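Local structure of siderophore enterobactin esterase (Emericella nidulans, 6GUO) at residues A[111-116]-A[192-197]; A[227-232]-A[251-256]. The protein hydrolyses the ester bonds of enterobactin, a siderophore made by enterobacteria, so that its iron is released inside the fungal cell. One frame throughout, in Å; residues are numbered along the deposited sequence.

Contact 1: A[111-116]-A[192-197]; sequences DHYIPP and IWWNNR
The amide of Asn195 bridges His112 O and Ile114 N. With CG anti to the backbone N (chi1 -170°), ND2 donates to His112 O at 2.9 Å, nearly straight and within both the carbonyl and the amide plane. On its other side OD1 accepts Ile114 N at 2.7 Å, a bent bond from above the carbonyl plane. Packing is tight: Ile114 CD1 sits 3.1 Å from Asn195 OD1, and the isoleucine's chi2 of 92° lies off any staggered position, which suggests strain. Water 2 takes the Asn195 N-H and donates to Ile114 O. Residues 111-116 probably belong to the start of the proline-rich insertion that narrows the active site of this alpha/beta-hydrolase, and the amide holds them against a short left-handed helical turn, 195-197, where Arg197 N bonds back to Trp193 O. Beside the amide, aromatic rings close up. Trp194 CZ2 comes to the edge of the Tyr113 ring, 3.8 Å from CE2, and water 1 joins Tyr113 OH to Trp194 NE1. Pro116 CB meets the edge of the Trp193 indole at CH2, 3.8 Å away. The outer side is looser: Ile114 CD1 barely brushes Asn196 CB at 4.2 Å, and the exposed His112 imidazole turns away, poorly ordered.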
ATOM      1  N   ASP A 111       9.963  34.481  -4.976  1.00 43.97           N
ATOM      2  CA  ASP A 111       9.941  35.913  -5.295  1.00 48.29           C
ATOM      3  C   ASP A 111       8.812  36.232  -6.277  1.00 50.03           C
ATOM      4  O   ASP A 111       8.158  37.269  -6.154  1.00 53.94           O
ATOM      5  CB  ASP A 111      11.294  36.378  -5.863  1.00 51.08           C
ATOM      6  CG  ASP A 111      12.434  36.287  -4.844  1.00 52.09           C
ATOM      7  OD1 ASP A 111      13.596  36.126  -5.276  1.00 54.69           O
ATOM      8  OD2 ASP A 111      12.182  36.378  -3.621  1.00 51.98           O
ATOM      9  N   HIS A 112       8.587  35.335  -7.238  1.00 50.20           N
ATOM     10  CA  HIS A 112       7.484  35.457  -8.192  1.00 53.17           C
ATOM     11  C   HIS A 112       6.655  34.175  -8.206  1.00 50.73           C
ATOM     12  O   HIS A 112       7.196  33.079  -8.030  1.00 45.49           O
ATOM     13  CB  HIS A 112       8.025  35.767  -9.590  1.00 60.21           C
ATOM     14  CG  HIS A 112       8.865  37.007  -9.644  1.00 65.87           C
ATOM     15  ND1 HIS A 112       8.329  38.261  -9.848  1.00 68.15           N
ATOM     16  CD2 HIS A 112      10.200  37.187  -9.503  1.00 69.21           C
ATOM     17  CE1 HIS A 112       9.300  39.158  -9.839  1.00 70.43           C
ATOM     18  NE2 HIS A 112      10.444  38.532  -9.632  1.00 70.39           N
ATOM     19  N   TYR A 113       5.346  34.329  -8.404  1.00 49.65           N
ATOM     20  CA  TYR A 113       4.397  33.217  -8.392  1.00 48.48           C
ATOM     21  C   TYR A 113       3.545  33.202  -9.662  1.00 47.91           C
ATOM     22  O   TYR A 113       3.009  34.230 -10.072  1.00 51.03           O
ATOM     23  CB  TYR A 113       3.503  33.304  -7.152  1.00 50.10           C
ATOM     24  CG  TYR A 113       2.392  32.274  -7.105  1.00 49.94           C
ATOM     25  CD1 TYR A 113       1.054  32.658  -7.201  1.00 50.27           C
ATOM     26  CD2 TYR A 113       2.678  30.913  -6.967  1.00 48.51           C
ATOM     27  CE1 TYR A 113       0.032  31.719  -7.158  1.00 49.12           C
ATOM     28  CE2 TYR A 113       1.662  29.967  -6.924  1.00 48.14           C
ATOM     29  CZ  TYR A 113       0.341  30.375  -7.017  1.00 48.18           C
ATOM     30  OH  TYR A 113      -0.673  29.445  -6.977  1.00 45.44           O
ATOM     31  N   ILE A 114       3.440  32.020 -10.268  1.00 45.73           N
ATOM     32  CA  ILE A 114       2.611  31.763 -11.441  1.00 46.63           C
ATOM     33  C   ILE A 114       1.632  30.663 -11.026  1.00 45.56           C
ATOM     34  O   ILE A 114       2.070  29.553 -10.726  1.00 42.37           O
ATOM     35  CB  ILE A 114       3.467  31.277 -12.638  1.00 48.82           C
ATOM     36  CG1 ILE A 114       4.451  32.373 -13.081  1.00 49.31           C
ATOM     37  CG2 ILE A 114       2.594  30.828 -13.809  1.00 49.33           C
ATOM     38  CD1 ILE A 114       5.817  32.293 -12.429  1.00 49.73           C
ATOM     39  N   PRO A 115       0.315  30.960 -10.991  1.00 47.67           N
ATOM     40  CA  PRO A 115      -0.642  29.939 -10.545  1.00 46.92           C
ATOM     41  C   PRO A 115      -0.753  28.723 -11.471  1.00 45.30           C
ATOM     42  O   PRO A 115      -0.504  28.846 -12.669  1.00 44.85           O
ATOM     43  CB  PRO A 115      -1.978  30.693 -10.500  1.00 49.15           C
ATOM     44  CG  PRO A 115      -1.782  31.894 -11.352  1.00 50.67           C
ATOM     45  CD  PRO A 115      -0.344  32.263 -11.195  1.00 48.99           C
ATOM     46  N   PRO A 116      -1.117  27.549 -10.915  1.00 44.92           N
ATOM     47  CA  PRO A 116      -1.390  26.380 -11.753  1.00 45.28           C
ATOM     48  C   PRO A 116      -2.606  26.541 -12.665  1.00 49.06           C
ATOM     49  O   PRO A 116      -3.498  27.350 -12.392  1.00 46.96           O
ATOM     50  CB  PRO A 116      -1.653  25.265 -10.734  1.00 43.42           C
ATOM     51  CG  PRO A 116      -0.942  25.697  -9.507  1.00 43.68           C
ATOM     52  CD  PRO A 116      -1.074  27.188  -9.484  1.00 44.57           C
ATOM     53  N   ILE A 192       7.552  19.041 -10.066  1.00 17.76           N
ATOM     54  CA  ILE A 192       8.705  19.826 -10.511  1.00 15.36           C
ATOM     55  C   ILE A 192       8.235  20.992 -11.386  1.00 19.02           C
ATOM     56  O   ILE A 192       8.767  22.093 -11.274  1.00 19.11           O
ATOM     57  CB  ILE A 192       9.769  18.932 -11.206  1.00 19.03           C
ATOM     58  CG1 ILE A 192      10.415  18.014 -10.157  1.00 19.03           C
ATOM     59  CG2 ILE A 192      10.842  19.774 -11.901  1.00 19.57           C
ATOM     60  CD1 ILE A 192      11.285  16.906 -10.709  1.00 19.23           C
ATOM     61  N   TRP A 193       7.207  20.749 -12.204  1.00 19.45           N
ATOM     62  CA  TRP A 193       6.528  21.789 -13.003  1.00 19.81           C
ATOM     63  C   TRP A 193       6.111  23.059 -12.250  1.00 20.11           C
ATOM     64  O   TRP A 193       6.060  24.134 -12.850  1.00 20.02           O
ATOM     65  CB  TRP A 193       5.281  21.207 -13.694  1.00 19.97           C
ATOM     66  CG  TRP A 193       4.219  20.729 -12.742  1.00 20.29           C
ATOM     67  CD1 TRP A 193       4.079  19.469 -12.233  1.00 19.73           C
ATOM     68  CD2 TRP A 193       3.150  21.505 -12.186  1.00 21.62           C
ATOM     69  NE1 TRP A 193       2.995  19.412 -11.393  1.00 19.65           N
ATOM     70  CE2 TRP A 193       2.405  20.646 -11.344  1.00 21.11           C
ATOM     71  CE3 TRP A 193       2.748  22.841 -12.318  1.00 22.38           C
ATOM     72  CZ2 TRP A 193       1.277  21.081 -10.637  1.00 22.33           C
ATOM     73  CZ3 TRP A 193       1.626  23.277 -11.611  1.00 23.33           C
ATOM     74  CH2 TRP A 193       0.908  22.397 -10.779  1.00 23.23           C
ATOM     75  N   TRP A 194       5.796  22.927 -10.961  1.00 19.70           N
ATOM     76  CA  TRP A 194       5.181  24.004 -10.178  1.00 20.70           C
ATOM     77  C   TRP A 194       5.891  25.356 -10.282  1.00 22.18           C
ATOM     78  O   TRP A 194       7.111  25.443 -10.143  1.00 20.89           O
ATOM     79  CB  TRP A 194       5.052  23.603  -8.703  1.00 21.48           C
ATOM     80  CG  TRP A 194       4.368  24.651  -7.888  1.00 21.67           C
ATOM     81  CD1 TRP A 194       3.027  24.879  -7.803  1.00 22.17           C
ATOM     82  CD2 TRP A 194       4.998  25.633  -7.066  1.00 22.19           C
ATOM     83  NE1 TRP A 194       2.778  25.939  -6.962  1.00 22.37           N
ATOM     84  CE2 TRP A 194       3.971  26.421  -6.498  1.00 22.70           C
ATOM     85  CE3 TRP A 194       6.330  25.923  -6.746  1.00 22.84           C
ATOM     86  CZ2 TRP A 194       4.237  27.483  -5.630  1.00 23.17           C
ATOM     87  CZ3 TRP A 194       6.595  26.981  -5.882  1.00 23.87           C
ATOM     88  CH2 TRP A 194       5.551  27.744  -5.332  1.00 23.98           C
ATOM     89  N   ASN A 195       5.097  26.396 -10.528  1.00 23.50           N
ATOM     90  CA  ASN A 195       5.575  27.770 -10.597  1.00 25.22           C
ATOM     91  C   ASN A 195       6.749  27.928 -11.567  1.00 26.84           C
ATOM     92  O   ASN A 195       7.846  28.338 -11.179  1.00 26.16           O
ATOM     93  CB  ASN A 195       5.948  28.261  -9.193  1.00 25.98           C
ATOM     94  CG  ASN A 195       6.212  29.745  -9.152  1.00 28.38           C
ATOM     95  OD1 ASN A 195       5.630  30.500  -9.929  1.00 28.34           O
ATOM     96  ND2 ASN A 195       7.099  30.172  -8.253  1.00 29.83           N
ATOM     97  N   ASN A 196       6.507  27.570 -12.826  1.00 29.67           N
ATOM     98  CA  ASN A 196       7.526  27.631 -13.880  1.00 31.56           C
ATOM     99  C   ASN A 196       8.827  26.929 -13.453  1.00 29.67           C
ATOM    100  O   ASN A 196       9.930  27.451 -13.634  1.00 29.88           O
ATOM    101  CB  ASN A 196       7.779  29.095 -14.277  1.00 33.82           C
ATOM    102  CG  ASN A 196       8.558  29.232 -15.576  1.00 37.47           C
ATOM    103  OD1 ASN A 196       8.554  28.338 -16.421  1.00 40.03           O
ATOM    104  ND2 ASN A 196       9.238  30.362 -15.736  1.00 37.93           N
ATOM    105  N   ARG A 197       8.669  25.746 -12.860  1.00 26.81           N
ATOM    106  CA  ARG A 197       9.785  24.924 -12.392  1.00 26.07           C
ATOM    107  C   ARG A 197      10.756  25.645 -11.455  1.00 24.02           C
ATOM    108  O   ARG A 197      11.973  25.493 -11.567  1.00 22.33           O
ATOM    109  CB  ARG A 197      10.518  24.309 -13.585  1.00 27.53           C
ATOM    110  CG  ARG A 197       9.652  23.350 -14.376  1.00 29.33           C
ATOM    111  CD  ARG A 197      10.478  22.608 -15.403  1.00 34.36           C
ATOM    112  NE  ARG A 197      11.005  23.537 -16.397  1.00 38.51           N
ATOM    113  CZ  ARG A 197      12.055  23.318 -17.187  1.00 43.15           C
ATOM    114  NH1 ARG A 197      12.745  22.179 -17.139  1.00 44.32           N
ATOM    115  NH2 ARG A 197      12.421  24.264 -18.045  1.00 47.28           N
TER
HETATM  116  O   HOH W   1       0.323  26.902  -5.903  1.00 36.77           O
HETATM  117  O   HOH W   2       2.300  26.879 -10.987  1.00 29.35           O

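Contact 2: A[227-232]-A[251-256]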
ATOM      1  N   ARG A 227       2.572   6.512 -16.896  1.00 17.51           N
ATOM      2  CA  ARG A 227       1.412   7.157 -17.504  1.00 18.48           C
ATOM      3  C   ARG A 227       1.225   8.627 -17.132  1.00 19.06           C
ATOM      4  O   ARG A 227       0.374   9.288 -17.720  1.00 19.72           O
ATOM      5  CB  ARG A 227       0.137   6.396 -17.159  1.00 18.70           C
ATOM      6  CG  ARG A 227       0.122   4.986 -17.703  1.00 19.01           C
ATOM      7  CD  ARG A 227      -1.189   4.307 -17.384  1.00 19.72           C
ATOM      8  NE  ARG A 227      -1.353   3.062 -18.133  1.00 21.49           N
ATOM      9  CZ  ARG A 227      -2.413   2.260 -18.040  1.00 23.95           C
ATOM     10  NH1 ARG A 227      -3.426   2.558 -17.227  1.00 26.40           N
ATOM     11  NH2 ARG A 227      -2.465   1.153 -18.773  1.00 25.32           N
ATOM     12  N   GLU A 228       2.006   9.145 -16.182  1.00 18.39           N
ATOM     13  CA  GLU A 228       1.816  10.522 -15.731  1.00 18.02           C
ATOM     14  C   GLU A 228       2.005  11.540 -16.864  1.00 19.62           C
ATOM     15  O   GLU A 228       1.157  12.411 -17.055  1.00 21.02           O
ATOM     16  CB  GLU A 228       2.716  10.833 -14.532  1.00 17.72           C
ATOM     17  CG  GLU A 228       2.301  10.049 -13.292  1.00 16.92           C
ATOM     18  CD  GLU A 228       2.929  10.575 -12.028  1.00 17.28           C
ATOM     19  OE1 GLU A 228       2.606  11.718 -11.649  1.00 18.58           O
ATOM     20  OE2 GLU A 228       3.738   9.845 -11.419  1.00 17.39           O
ATOM     21  N   GLN A 229       3.085  11.402 -17.628  1.00 19.96           N
ATOM     22  CA  GLN A 229       3.290  12.226 -18.831  1.00 21.37           C
ATOM     23  C   GLN A 229       2.590  11.660 -20.075  1.00 22.64           C
ATOM     24  O   GLN A 229       2.313  12.408 -21.015  1.00 23.15           O
ATOM     25  CB  GLN A 229       4.781  12.394 -19.110  1.00 22.51           C
ATOM     26  CG  GLN A 229       5.115  13.469 -20.137  1.00 23.72           C
ATOM     27  CD  GLN A 229       6.603  13.732 -20.250  1.00 24.82           C
ATOM     28  OE1 GLN A 229       7.331  13.701 -19.258  1.00 25.05           O
ATOM     29  NE2 GLN A 229       7.063  14.001 -21.466  1.00 25.90           N
ATOM     30  N   TYR A 230       2.314  10.355 -20.077  1.00 23.01           N
ATOM     31  CA  TYR A 230       1.727   9.667 -21.229  1.00 23.45           C
ATOM     32  C   TYR A 230       0.429   8.957 -20.835  1.00 21.84           C
ATOM     33  O   TYR A 230       0.393   7.728 -20.730  1.00 21.50           O
ATOM     34  CB  TYR A 230       2.749   8.684 -21.804  1.00 23.62           C
ATOM     35  CG  TYR A 230       4.021   9.368 -22.237  1.00 27.07           C
ATOM     36  CD1 TYR A 230       4.094  10.038 -23.461  1.00 29.54           C
ATOM     37  CD2 TYR A 230       5.148   9.376 -21.413  1.00 26.91           C
ATOM     38  CE1 TYR A 230       5.261  10.680 -23.860  1.00 31.61           C
ATOM     39  CE2 TYR A 230       6.320  10.014 -21.803  1.00 28.53           C
ATOM     40  CZ  TYR A 230       6.370  10.663 -23.025  1.00 30.65           C
ATOM     41  OH  TYR A 230       7.526  11.295 -23.413  1.00 32.93           O
ATOM     42  N   PRO A 231      -0.648   9.735 -20.612  1.00 21.53           N
ATOM     43  CA  PRO A 231      -1.889   9.136 -20.120  1.00 21.04           C
ATOM     44  C   PRO A 231      -2.551   8.178 -21.112  1.00 21.09           C
ATOM     45  O   PRO A 231      -2.383   8.313 -22.327  1.00 21.23           O
ATOM     46  CB  PRO A 231      -2.792  10.344 -19.828  1.00 22.09           C
ATOM     47  CG  PRO A 231      -2.178  11.492 -20.532  1.00 23.33           C
ATOM     48  CD  PRO A 231      -0.720  11.206 -20.650  1.00 22.59           C
ATOM     49  N   VAL A 232      -3.276   7.212 -20.556  1.00 21.43           N
ATOM     50  CA  VAL A 232      -3.985   6.188 -21.305  1.00 22.65           C
ATOM     51  C   VAL A 232      -5.467   6.357 -21.003  1.00 23.02           C
ATOM     52  O   VAL A 232      -5.863   6.465 -19.840  1.00 23.08           O
ATOM     53  CB  VAL A 232      -3.513   4.779 -20.892  1.00 23.74           C
ATOM     54  CG1 VAL A 232      -4.350   3.694 -21.565  1.00 24.88           C
ATOM     55  CG2 VAL A 232      -2.035   4.606 -21.225  1.00 24.28           C
ATOM     56  N   GLN A 251       1.922  19.567 -20.080  1.00 26.36           N
ATOM     57  CA  GLN A 251       2.416  20.754 -19.364  1.00 28.40           C
ATOM     58  C   GLN A 251       3.266  20.394 -18.147  1.00 27.60           C
ATOM     59  O   GLN A 251       4.301  21.022 -17.894  1.00 28.88           O
ATOM     60  CB  GLN A 251       1.255  21.645 -18.920  1.00 33.50           C
ATOM     61  CG  GLN A 251       0.529  22.318 -20.073  1.00 37.35           C
ATOM     62  CD  GLN A 251      -0.593  23.230 -19.621  1.00 43.29           C
ATOM     63  OE1 GLN A 251      -0.881  23.347 -18.429  1.00 47.63           O
ATOM     64  NE2 GLN A 251      -1.236  23.886 -20.581  1.00 46.43           N
ATOM     65  N   ARG A 252       2.822  19.388 -17.401  1.00 25.25           N
ATOM     66  CA  ARG A 252       3.474  19.002 -16.148  1.00 25.34           C
ATOM     67  C   ARG A 252       4.732  18.180 -16.354  1.00 23.74           C
ATOM     68  O   ARG A 252       5.629  18.212 -15.511  1.00 23.43           O
ATOM     69  CB  ARG A 252       2.487  18.291 -15.236  1.00 26.80           C
ATOM     70  CG  ARG A 252       1.410  19.249 -14.770  1.00 29.39           C
ATOM     71  CD  ARG A 252       0.387  18.595 -13.874  1.00 32.03           C
ATOM     72  NE  ARG A 252      -0.682  19.540 -13.562  1.00 34.56           N
ATOM     73  CZ  ARG A 252      -1.544  19.428 -12.555  1.00 38.09           C
ATOM     74  NH1 ARG A 252      -1.494  18.399 -11.709  1.00 41.43           N
ATOM     75  NH2 ARG A 252      -2.470  20.369 -12.387  1.00 40.19           N
ATOM     76  N   ARG A 253       4.795  17.439 -17.460  1.00 23.02           N
ATOM     77  CA  ARG A 253       6.045  16.840 -17.919  1.00 24.14           C
ATOM     78  C   ARG A 253       6.716  16.011 -16.814  1.00 22.98           C
ATOM     79  O   ARG A 253       7.925  16.101 -16.594  1.00 22.09           O
ATOM     80  CB  ARG A 253       6.961  17.967 -18.412  1.00 24.95           C
ATOM     81  CG  ARG A 253       8.106  17.525 -19.293  1.00 26.39           C
ATOM     82  CD  ARG A 253       8.746  18.714 -19.983  1.00 25.61           C
ATOM     83  NE  ARG A 253       9.852  18.271 -20.826  1.00 16.37           N
ATOM     84  CZ  ARG A 253      11.111  18.087 -20.420  1.00 20.38           C
ATOM     85  NH1 ARG A 253      12.016  17.669 -21.304  1.00 13.27           N
ATOM     86  NH2 ARG A 253      11.479  18.305 -19.160  1.00 23.59           N
ATOM     87  N   MET A 254       5.915  15.210 -16.116  1.00 21.78           N
ATOM     88  CA  MET A 254       6.373  14.517 -14.910  1.00 21.28           C
ATOM     89  C   MET A 254       7.582  13.613 -15.164  1.00 20.08           C
ATOM     90  O   MET A 254       8.588  13.708 -14.453  1.00 21.08           O
ATOM     91  CB  MET A 254       5.229  13.699 -14.302  1.00 20.00           C
ATOM     92  CG  MET A 254       5.567  12.976 -13.005  1.00 19.29           C
ATOM     93  SD  MET A 254       6.076  14.064 -11.667  1.00 21.32           S
ATOM     94  CE  MET A 254       4.569  14.978 -11.344  1.00 20.80           C
ATOM     95  N   ASN A 255       7.478  12.763 -16.186  1.00 19.97           N
ATOM     96  CA  ASN A 255       8.481  11.730 -16.469  1.00 20.55           C
ATOM     97  C   ASN A 255       9.827  12.353 -16.845  1.00 21.19           C
ATOM     98  O   ASN A 255      10.861  12.000 -16.273  1.00 21.55           O
ATOM     99  CB  ASN A 255       8.037  10.798 -17.612  1.00 20.49           C
ATOM    100  CG  ASN A 255       6.713  10.095 -17.349  1.00 20.65           C
ATOM    101  OD1 ASN A 255       5.838  10.601 -16.642  1.00 20.74           O
ATOM    102  ND2 ASN A 255       6.553   8.919 -17.950  1.00 21.15           N
ATOM    103  N   ASP A 256       9.806  13.277 -17.804  1.00 21.00           N
ATOM    104  CA  ASP A 256      11.038  13.931 -18.259  1.00 21.42           C
ATOM    105  C   ASP A 256      11.650  14.863 -17.203  1.00 20.88           C
ATOM    106  O   ASP A 256      12.875  14.896 -17.060  1.00 20.06           O
ATOM    107  CB  ASP A 256      10.820  14.684 -19.584  1.00 22.77           C
ATOM    108  CG  ASP A 256      10.584  13.750 -20.774  1.00 23.99           C
ATOM    109  OD1 ASP A 256      11.030  12.582 -20.751  1.00 26.68           O
ATOM    110  OD2 ASP A 256       9.951  14.193 -21.753  1.00 25.69           O
TER
HETATM  111  O   HOH W   3       3.025  14.858 -16.681  1.00 23.28           O
HETATM  112  O   HOH W   4       9.646  10.567 -21.904  1.00 41.25           O
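Gln229 swings its CG anti to the backbone N (chi1 -167°) and runs on extended, while Asn255 and Asp256 both set CG beside their own backbone N, so three polar ends converge at the start of helix 254-268. The Gln229 amide works in both directions. OE1 accepts Asp256 N, in the first turn of that helix, at 2.9 Å along an almost straight line in the carbonyl plane; NE2 donates a hydrogen bond to Asp256 OD2, also at 2.9 Å. These two bonds hold Asp256 by both backbone and side chain, and because the amide and carboxylate planes stand 84° apart, NE2 meets the carboxylate from above its plane. In return Asn255 OD1 accepts Gln229 N at 3.0 Å, from well above the amide plane, and ND2, bonded to Ser226 O, lies at the edge of the Tyr230 ring, 3.8 Å from CD2. Water 4 links Tyr230 OH with Asp256 OD1. Deeper in, Met254 CG lies 3.5 Å from Glu228 OE1, which hydrogen-bonds His284 ND1, a pairing consistent with the acid and histidine of a Ser-His-acid triad. Arg253, with positive phi, breaks the run between helices 239-252 and 254-268, and Glu260 and Asn257 hold its guanidinium. The loop leaving strand 219-225 is thereby pinned to that break, with Met254 and Asn255 resting on Phe224 of the strand.

How the contacts relate
From the N terminus, the chain leaves helix 102-106, passes 111-116, and runs through helix 131-150, strand 156-164, helix 166-177 and strand 184-188 before 192-197 returns to close contact 1. Helix 199-208 and strand 219-225 then lead to contact 2, whose much shorter loop holds most of helix 239-252. The two closures follow in series, neither nesting nor crossing, with centres about 17 Å apart. They meet where Trp193 CB packs 3.5 Å from Arg252 O. A second tie comes from Gln251, whose NE2 hydrogen-bonds Glu117, next to Pro116, so the proline-rich loop is joined to the end of helix 239-252. Ile192 and Arg197 also touch Asn257 of helix 254-268.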